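Long-range contacts in nitroalkane oxidase (Podospora anserina, PDB 3MKH), which oxidises nitroalkanes to aldehydes or ketones with the help of FAD, taking up molecular oxygen and releasing nitrite and hydrogen peroxide: residues A9-T14 and L75-I80; G283-A288 and I322-A327; R328-K333 and L353-F358. All coordinates share one frame; numbering follows the deposited sequence.

Contact 1 (A9-T14 and L75-I80)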
loop_
_atom_site.group_PDB
_atom_site.type_symbol
_atom_site.label_atom_id
_atom_site.label_comp_id
_atom_site.label_asym_id
_atom_site.label_seq_id
_atom_site.Cartn_x
_atom_site.Cartn_y
_atom_site.Cartn_z
ATOM N N ALA A 9 15.510 -5.755 35.397
ATOM C CA ALA A 9 14.576 -5.732 36.516
ATOM C C ALA A 9 13.894 -4.367 36.620
ATOM O O ALA A 9 12.699 -4.275 36.898
ATOM C CB ALA A 9 15.295 -6.067 37.820
ATOM N N SER A 10 14.659 -3.308 36.392
ATOM C CA SER A 10 14.118 -1.951 36.428
ATOM C C SER A 10 13.127 -1.676 35.282
ATOM O O SER A 10 12.175 -0.898 35.430
ATOM C CB SER A 10 15.257 -0.937 36.411
ATOM O OG SER A 10 14.753 0.369 36.232
ATOM N N GLN A 11 13.346 -2.321 34.142
ATOM C CA GLN A 11 12.452 -2.159 33.004
ATOM C C GLN A 11 11.201 -3.010 33.177
ATOM O O GLN A 11 10.104 -2.595 32.803
ATOM C CB GLN A 11 13.183 -2.465 31.697
ATOM C CG GLN A 11 14.279 -1.434 31.391
ATOM C CD GLN A 11 15.234 -1.884 30.306
ATOM O OE1 GLN A 11 15.370 -3.080 30.037
ATOM N NE2 GLN A 11 15.901 -0.924 29.670
ATOM N N LYS A 12 11.359 -4.189 33.765
ATOM C CA LYS A 12 10.193 -4.989 34.114
ATOM C C LYS A 12 9.354 -4.251 35.139
ATOM O O LYS A 12 8.124 -4.269 35.077
ATOM C CB LYS A 12 10.607 -6.366 34.643
ATOM C CG LYS A 12 10.923 -7.340 33.536
ATOM C CD LYS A 12 11.527 -8.635 34.052
ATOM C CE LYS A 12 12.079 -9.459 32.891
ATOM N NZ LYS A 12 12.779 -10.689 33.344
ATOM N N GLY A 13 10.025 -3.588 36.076
ATOM C CA GLY A 13 9.343 -2.823 37.101
ATOM C C GLY A 13 8.517 -1.703 36.492
ATOM O O GLY A 13 7.361 -1.472 36.872
ATOM N N THR A 14 9.107 -1.012 35.523
ATOM C CA THR A 14 8.406 0.052 34.826
ATOM C C THR A 14 7.159 -0.481 34.124
ATOM O O THR A 14 6.095 0.117 34.222
ATOM C CB THR A 14 9.332 0.763 33.819
ATOM O OG1 THR A 14 10.379 1.428 34.537
ATOM C CG2 THR A 14 8.564 1.790 32.998
ATOM N N LEU A 75 14.624 6.914 27.902
ATOM C CA LEU A 75 13.576 7.017 26.899
ATOM C C LEU A 75 12.941 5.635 26.683
ATOM O O LEU A 75 11.741 5.517 26.429
ATOM C CB LEU A 75 14.177 7.583 25.612
ATOM C CG LEU A 75 13.418 8.545 24.700
ATOM C CD1 LEU A 75 12.442 9.466 25.455
ATOM C CD2 LEU A 75 14.412 9.342 23.847
ATOM N N ILE A 76 13.738 4.579 26.794
ATOM C CA ILE A 76 13.189 3.226 26.685
ATOM C C ILE A 76 12.076 2.979 27.714
ATOM O O ILE A 76 11.012 2.449 27.391
ATOM C CB ILE A 76 14.286 2.158 26.877
ATOM C CG1 ILE A 76 15.128 2.015 25.617
ATOM C CG2 ILE A 76 13.669 0.800 27.185
ATOM C CD1 ILE A 76 14.671 0.851 24.749
ATOM N N GLU A 77 12.328 3.355 28.960
ATOM C CA GLU A 77 11.343 3.165 30.024
ATOM C C GLU A 77 10.113 4.038 29.807
ATOM O O GLU A 77 8.985 3.635 30.108
ATOM C CB GLU A 77 11.973 3.441 31.404
ATOM C CG GLU A 77 12.697 2.236 31.976
ATOM C CD GLU A 77 13.833 2.592 32.935
ATOM O OE1 GLU A 77 14.199 3.791 33.061
ATOM O OE2 GLU A 77 14.372 1.651 33.555
ATOM N N SER A 78 10.334 5.240 29.296
ATOM C CA SER A 78 9.232 6.098 28.901
ATOM C C SER A 78 8.394 5.449 27.804
ATOM O O SER A 78 7.172 5.525 27.828
ATOM C CB SER A 78 9.763 7.450 28.430
ATOM O OG SER A 78 10.214 8.182 29.549
ATOM N N ALA A 79 9.055 4.809 26.845
ATOM C CA ALA A 79 8.343 4.163 25.745
ATOM C C ALA A 79 7.492 3.014 26.269
ATOM O O ALA A 79 6.393 2.765 25.771
ATOM C CB ALA A 79 9.317 3.670 24.682
ATOM N N ILE A 80 8.003 2.320 27.283
ATOM C CA ILE A 80 7.259 1.229 27.900
ATOM C C ILE A 80 6.002 1.765 28.580
ATOM O O ILE A 80 4.900 1.257 28.371
ATOM C CB ILE A 80 8.142 0.428 28.889
ATOM C CG1 ILE A 80 9.181 -0.382 28.100
ATOM C CG2 ILE A 80 7.272 -0.457 29.782
ATOM C CD1 ILE A 80 10.350 -0.938 28.936
#
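The carboxylate of Glu77 and the side-chain amide of Gln11 are the flat groups where these helices meet, and their planes stand 90° apart. Ser10 OG donates to Glu77 OE2 at 3.0 Å, on the syn side and 32° out of the carboxylate plane. Thr14 OG1 lies above the same face, nearer the stem, 3.5 Å from Glu77 CG. Gln11 CG approaches the OE2 end from the other side of the plane, 3.8 Å from Glu77 OE2, nearer the rim than the face. The Gln11 amide has the CG2 methyl of Ile76 over one face, at its nitrogen end, 3.8 Å from NE2; its OE1 accepts the backbone N-H of Ser8. An alanine in place of Glu77 would probably leave the Ser10 hydroxyl without its acceptor and open a gap between Gln11 CG and Thr14 OG1.

Both segments are first turns of helices in the all-helical N-terminal domain of the acyl-CoA dehydrogenase fold. Their axes run nearly side by side, with a signed crossing angle of -29° and a closest approach of 9.6 Å. Thr14 CG2, anti to the backbone N, reaches Glu77 O at 3.5 Å and the CG2 of Ile80 at 4.1 Å. Ile80 CD1 packs 4.2 Å from Gln11 CB, away from the Ser10-Glu77 hydrogen bond. Ile3 and Tyr426 of the second subunit pack on Ile76 and Ile80 respectively. The Ser10 end is the exposed one.

Contact 2 (G283-A288 and I322-A327); sequences GLMRAA and IQTEAA
Met285 and Thr324 carry most of this contact between two long antiparallel helices, 262-298 and 311-340, of the helical bundle that forms the C-terminal domain of acyl-CoA dehydrogenases. The short segments have a signed crossing angle of -154°, with axes 9.6 Å apart at closest approach, and Met285 and Thr324 have the nearest pair of CA atoms. Their side chains slide past each other in opposite directions: Met285 CB lies 3.3 Å from Thr324 OG1, and CG2 of Thr324 flanks the same CB at 3.9 Å.

The thioether continues beyond this point toward the facing helix. With chi3 at 73° the methionine chain turns at its end and sets CE beside the Thr324 backbone, 3.4 Å from Thr324 N, while the sulphur faces the methyl of Ala327. That SD to Ala327 CB separation is 4.1 Å, an ordinary apolar contact. No hydrogen bond spans the two segments, and the evidence for cohesion is therefore shape and burial: 185 Å² is lost in all, and none of the touching residues is exposed. The one hydroxyl in the interface is satisfied within its own helix, since Thr324 OG1 bonds to Val320 O.

Arg286 adds little here beyond its backbone, which passes the methyl of Thr324. Its guanidinium turns away to salt bridges with Glu83 and Glu84 of helix 75-88, and makes a cation-pi contact with Trp422 of the second subunit. Met285 also touches Ala362 of helix 345-374, a third helix of the bundle. Across the pair itself, the CE methyl of Met285 ends 3.6 Å from Gln323 CB.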
loop_
_atom_site.group_PDB
_atom_site.type_symbol
_atom_site.label_atom_id
_atom_site.label_comp_id
_atom_site.label_asym_id
_atom_site.label_seq_id
_atom_site.Cartn_x
_atom_site.Cartn_y
_atom_site.Cartn_z
ATOM N N GLY A 283 1.104 1.133 21.181
ATOM C CA GLY A 283 0.035 0.894 22.141
ATOM C C GLY A 283 -1.329 0.741 21.482
ATOM O O GLY A 283 -2.113 -0.137 21.845
ATOM N N LEU A 284 -1.636 1.612 20.526
ATOM C CA LEU A 284 -2.917 1.492 19.830
ATOM C C LEU A 284 -2.965 0.216 18.990
ATOM O O LEU A 284 -4.009 -0.410 18.883
ATOM C CB LEU A 284 -3.173 2.695 18.923
ATOM C CG LEU A 284 -3.339 4.055 19.577
ATOM C CD1 LEU A 284 -3.560 5.125 18.497
ATOM C CD2 LEU A 284 -4.500 4.035 20.592
ATOM N N MET A 285 -1.836 -0.146 18.382
ATOM C CA MET A 285 -1.782 -1.348 17.549
ATOM C C MET A 285 -2.012 -2.581 18.399
ATOM O O MET A 285 -2.800 -3.459 18.043
ATOM C CB MET A 285 -0.446 -1.434 16.805
ATOM C CG MET A 285 -0.286 -0.301 15.784
ATOM S SD MET A 285 1.352 -0.183 15.033
ATOM C CE MET A 285 1.302 -1.618 13.953
ATOM N N ARG A 286 -1.327 -2.634 19.534
ATOM C CA ARG A 286 -1.543 -3.696 20.513
ATOM C C ARG A 286 -3.017 -3.751 20.930
ATOM O O ARG A 286 -3.630 -4.816 20.941
ATOM C CB ARG A 286 -0.636 -3.468 21.740
ATOM C CG ARG A 286 -1.015 -4.317 22.933
ATOM C CD ARG A 286 0.225 -4.809 23.671
ATOM N NE ARG A 286 0.940 -3.792 24.452
ATOM C CZ ARG A 286 0.574 -3.394 25.664
ATOM N NH1 ARG A 286 -0.535 -3.878 26.217
ATOM N NH2 ARG A 286 1.309 -2.507 26.325
ATOM N N ALA A 287 -3.598 -2.600 21.264
ATOM C CA ALA A 287 -5.009 -2.592 21.669
ATOM C C ALA A 287 -5.929 -3.088 20.546
ATOM O O ALA A 287 -6.871 -3.824 20.798
ATOM C CB ALA A 287 -5.454 -1.191 22.140
ATOM N N ALA A 288 -5.662 -2.666 19.315
ATOM C CA ALA A 288 -6.501 -3.075 18.192
ATOM C C ALA A 288 -6.361 -4.577 17.949
ATOM O O ALA A 288 -7.358 -5.290 17.767
ATOM C CB ALA A 288 -6.137 -2.281 16.934
ATOM N N ILE A 322 2.452 -8.484 12.845
ATOM C CA ILE A 322 3.780 -8.272 12.285
ATOM C C ILE A 322 4.179 -6.799 12.336
ATOM O O ILE A 322 5.278 -6.444 12.777
ATOM C CB ILE A 322 3.849 -8.795 10.844
ATOM C CG1 ILE A 322 3.837 -10.336 10.854
ATOM C CG2 ILE A 322 5.094 -8.250 10.152
ATOM C CD1 ILE A 322 3.251 -10.977 9.604
ATOM N N GLN A 323 3.283 -5.931 11.880
ATOM C CA GLN A 323 3.564 -4.495 11.870
ATOM C C GLN A 323 3.827 -3.958 13.272
ATOM O O GLN A 323 4.691 -3.081 13.463
ATOM C CB GLN A 323 2.414 -3.738 11.200
ATOM C CG GLN A 323 2.268 -4.049 9.690
ATOM C CD GLN A 323 3.431 -3.498 8.878
ATOM O OE1 GLN A 323 3.873 -2.365 9.094
ATOM N NE2 GLN A 323 3.926 -4.295 7.937
ATOM N N THR A 324 3.086 -4.489 14.249
ATOM C CA THR A 324 3.222 -4.066 15.644
ATOM C C THR A 324 4.600 -4.448 16.198
ATOM O O THR A 324 5.234 -3.670 16.909
ATOM C CB THR A 324 2.110 -4.653 16.546
ATOM O OG1 THR A 324 0.835 -4.346 15.986
ATOM C CG2 THR A 324 2.162 -4.037 17.954
ATOM N N GLU A 325 5.052 -5.654 15.874
ATOM C CA GLU A 325 6.373 -6.095 16.331
ATOM C C GLU A 325 7.477 -5.245 15.697
ATOM O O GLU A 325 8.398 -4.814 16.381
ATOM C CB GLU A 325 6.573 -7.600 16.077
ATOM C CG GLU A 325 5.560 -8.492 16.831
ATOM C CD GLU A 325 5.702 -8.393 18.352
ATOM O OE1 GLU A 325 6.597 -7.672 18.825
ATOM O OE2 GLU A 325 4.938 -9.060 19.076
ATOM N N ALA A 326 7.371 -4.964 14.398
ATOM C CA ALA A 326 8.319 -4.038 13.761
ATOM C C ALA A 326 8.297 -2.656 14.405
ATOM O O ALA A 326 9.347 -2.050 14.636
ATOM C CB ALA A 326 8.018 -3.908 12.276
ATOM N N ALA A 327 7.094 -2.140 14.656
ATOM C CA ALA A 327 6.926 -0.817 15.269
ATOM C C ALA A 327 7.611 -0.709 16.640
ATOM O O ALA A 327 8.319 0.274 16.914
ATOM C CB ALA A 327 5.411 -0.452 15.392
#

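Contact 3 (R328-K333 and L353-F358); sequences RALTWK and LAAKVF
Leu330 presses its CD2 methyl into the facing helix between Ala354, Ala355 and Phe358, and with 79 Å² buried it is the closely packed side chain of the contact. CD2 sits 3.7 Å from Phe358 CB and 3.8 Å from both Ala355 CA and Ala354 O, so it meets backbone as much as side chain. Leu330 CG is anti to the backbone N (chi1 177°), which sends the branch across toward the other helix. The Phe358 side chain crosses that of Leu330 obliquely, and its ring reaches back to Gln323, Ala326 and Ala327.

Thr331 is more sparsely engaged, with 21 Å² buried against a single methyl. Ala355 CB stands 4.0 Å from Thr331 CA and 4.1 Å from Thr331 OG1, and the hydroxyl spends its hydrogen bond on Ala327 O of its own helix. The backbones are nonetheless nearest here: the CA atoms of Thr331 and Ala355 are 5.2 Å apart, and the axes approach to 8.8 Å. Neither part faces solvent, because all five touching residues are buried; Thr331 also touches Val282 of helix 262-298 and Cys359 of helix 345-374.

Lys356 NZ, on the far side of helix 345-374, bonds to the carbonyls of Leu395, Phe398 and Gly400, and the Ala355 side chain is about 10 Å from that of Asp399, the inferred proton acceptor. The signed crossing angle of -154° marks an antiparallel pair, and such pairing of consecutive helices builds the C-terminal helical bundle of the acyl-CoA dehydrogenase fold.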
loop_
_atom_site.group_PDB
_atom_site.type_symbol
_atom_site.label_atom_id
_atom_site.label_comp_id
_atom_site.label_asym_id
_atom_site.label_seq_id
_atom_site.Cartn_x
_atom_site.Cartn_y
_atom_site.Cartn_z
ATOM N N ARG A 328 7.387 -1.696 17.503
ATOM C CA ARG A 328 7.997 -1.666 18.842
ATOM C C ARG A 328 9.520 -1.774 18.754
ATOM O O ARG A 328 10.235 -1.049 19.430
ATOM C CB ARG A 328 7.455 -2.759 19.784
ATOM C CG ARG A 328 7.911 -2.538 21.226
ATOM C CD ARG A 328 7.515 -3.680 22.164
ATOM N NE ARG A 328 6.071 -3.784 22.308
ATOM C CZ ARG A 328 5.333 -4.748 21.770
ATOM N NH1 ARG A 328 5.906 -5.704 21.033
ATOM N NH2 ARG A 328 4.018 -4.754 21.962
ATOM N N ALA A 329 9.998 -2.687 17.913
ATOM C CA ALA A 329 11.432 -2.889 17.705
ATOM C C ALA A 329 12.101 -1.589 17.262
ATOM O O ALA A 329 13.143 -1.197 17.805
ATOM C CB ALA A 329 11.656 -4.003 16.669
ATOM N N LEU A 330 11.489 -0.919 16.279
ATOM C CA LEU A 330 11.987 0.358 15.779
ATOM C C LEU A 330 11.931 1.440 16.860
ATOM O O LEU A 330 12.891 2.190 17.047
ATOM C CB LEU A 330 11.206 0.812 14.528
ATOM C CG LEU A 330 11.654 2.187 14.004
ATOM C CD1 LEU A 330 13.135 2.177 13.711
ATOM C CD2 LEU A 330 10.879 2.607 12.758
ATOM N N THR A 331 10.804 1.523 17.570
ATOM C CA THR A 331 10.678 2.511 18.637
ATOM C C THR A 331 11.776 2.323 19.700
ATOM O O THR A 331 12.373 3.292 20.164
ATOM C CB THR A 331 9.285 2.473 19.301
ATOM O OG1 THR A 331 8.303 2.908 18.356
ATOM C CG2 THR A 331 9.242 3.397 20.507
ATOM N N TRP A 332 12.023 1.079 20.102
ATOM C CA TRP A 332 13.040 0.824 21.139
ATOM C C TRP A 332 14.462 1.112 20.636
ATOM O O TRP A 332 15.310 1.617 21.378
ATOM C CB TRP A 332 12.924 -0.604 21.669
ATOM C CG TRP A 332 11.722 -0.805 22.571
ATOM C CD1 TRP A 332 10.673 0.059 22.756
ATOM C CD2 TRP A 332 11.461 -1.932 23.416
ATOM N NE1 TRP A 332 9.774 -0.468 23.661
ATOM C CE2 TRP A 332 10.235 -1.686 24.080
ATOM C CE3 TRP A 332 12.147 -3.124 23.680
ATOM C CZ2 TRP A 332 9.679 -2.593 24.986
ATOM C CZ3 TRP A 332 11.589 -4.027 24.576
ATOM C CH2 TRP A 332 10.370 -3.751 25.220
ATOM N N LYS A 333 14.726 0.789 19.376
ATOM C CA LYS A 333 16.022 1.142 18.785
ATOM C C LYS A 333 16.244 2.660 18.835
ATOM O O LYS A 333 17.311 3.135 19.247
ATOM C CB LYS A 333 16.141 0.600 17.349
ATOM C CG LYS A 333 17.321 1.161 16.564
ATOM C CD LYS A 333 18.666 0.782 17.177
ATOM C CE LYS A 333 19.823 1.524 16.444
ATOM N NZ LYS A 333 21.194 1.184 16.927
ATOM N N LEU A 353 12.806 10.352 14.353
ATOM C CA LEU A 353 11.893 10.715 13.266
ATOM C C LEU A 353 11.305 9.491 12.561
ATOM O O LEU A 353 10.097 9.439 12.268
ATOM C CB LEU A 353 12.613 11.587 12.242
ATOM C CG LEU A 353 13.147 12.916 12.780
ATOM C CD1 LEU A 353 14.207 13.499 11.837
ATOM C CD2 LEU A 353 12.000 13.880 12.971
ATOM N N ALA A 354 12.150 8.503 12.288
ATOM C CA ALA A 354 11.679 7.271 11.646
ATOM C C ALA A 354 10.618 6.545 12.475
ATOM O O ALA A 354 9.597 6.079 11.929
ATOM C CB ALA A 354 12.857 6.330 11.350
ATOM N N ALA A 355 10.851 6.429 13.784
ATOM C CA ALA A 355 9.900 5.718 14.635
ATOM C C ALA A 355 8.569 6.455 14.596
ATOM O O ALA A 355 7.519 5.837 14.462
ATOM C CB ALA A 355 10.400 5.604 16.091
ATOM N N LYS A 356 8.626 7.778 14.713
ATOM C CA LYS A 356 7.408 8.596 14.688
ATOM C C LYS A 356 6.639 8.351 13.387
ATOM O O LYS A 356 5.450 8.055 13.403
ATOM C CB LYS A 356 7.749 10.083 14.839
ATOM C CG LYS A 356 6.595 10.980 15.306
ATOM C CD LYS A 356 5.580 11.301 14.198
ATOM C CE LYS A 356 4.750 12.558 14.565
ATOM N NZ LYS A 356 3.703 12.888 13.523
ATOM N N VAL A 357 7.321 8.470 12.255
ATOM C CA VAL A 357 6.647 8.318 10.975
ATOM C C VAL A 357 6.146 6.891 10.753
ATOM O O VAL A 357 5.016 6.686 10.326
ATOM C CB VAL A 357 7.550 8.749 9.801
ATOM C CG1 VAL A 357 6.871 8.439 8.463
ATOM C CG2 VAL A 357 7.884 10.230 9.923
ATOM N N PHE A 358 6.977 5.897 11.041
ATOM C CA PHE A 358 6.590 4.509 10.775
ATOM C C PHE A 358 5.389 4.074 11.619
ATOM O O PHE A 358 4.431 3.510 11.106
ATOM C CB PHE A 358 7.763 3.546 11.039
ATOM C CG PHE A 358 7.411 2.081 10.844
ATOM C CD1 PHE A 358 6.905 1.324 11.891
ATOM C CD2 PHE A 358 7.561 1.476 9.605
ATOM C CE1 PHE A 358 6.580 -0.027 11.715
ATOM C CE2 PHE A 358 7.240 0.140 9.419
ATOM C CZ PHE A 358 6.748 -0.619 10.476
#

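From the N terminus, contact 1 comes first, closing a loop of 60 residues within the N-terminal helical domain. Contact 2 then closes 33 residues between helices 262-298 and 311-340, and contact 3 closes 19 between helices 311-340 and 345-374. The three follow in series; none nests in or crosses another. Helix 311-340 joins the last two, residue 327 ending one segment and 328 beginning the next. It also links the domains: Ile76 CD1 of contact 1 lies 3.5 Å from Trp332 O of contact 3. Glu83 salt-bridges both Arg286 and Arg328. All three contacts touch the second subunit.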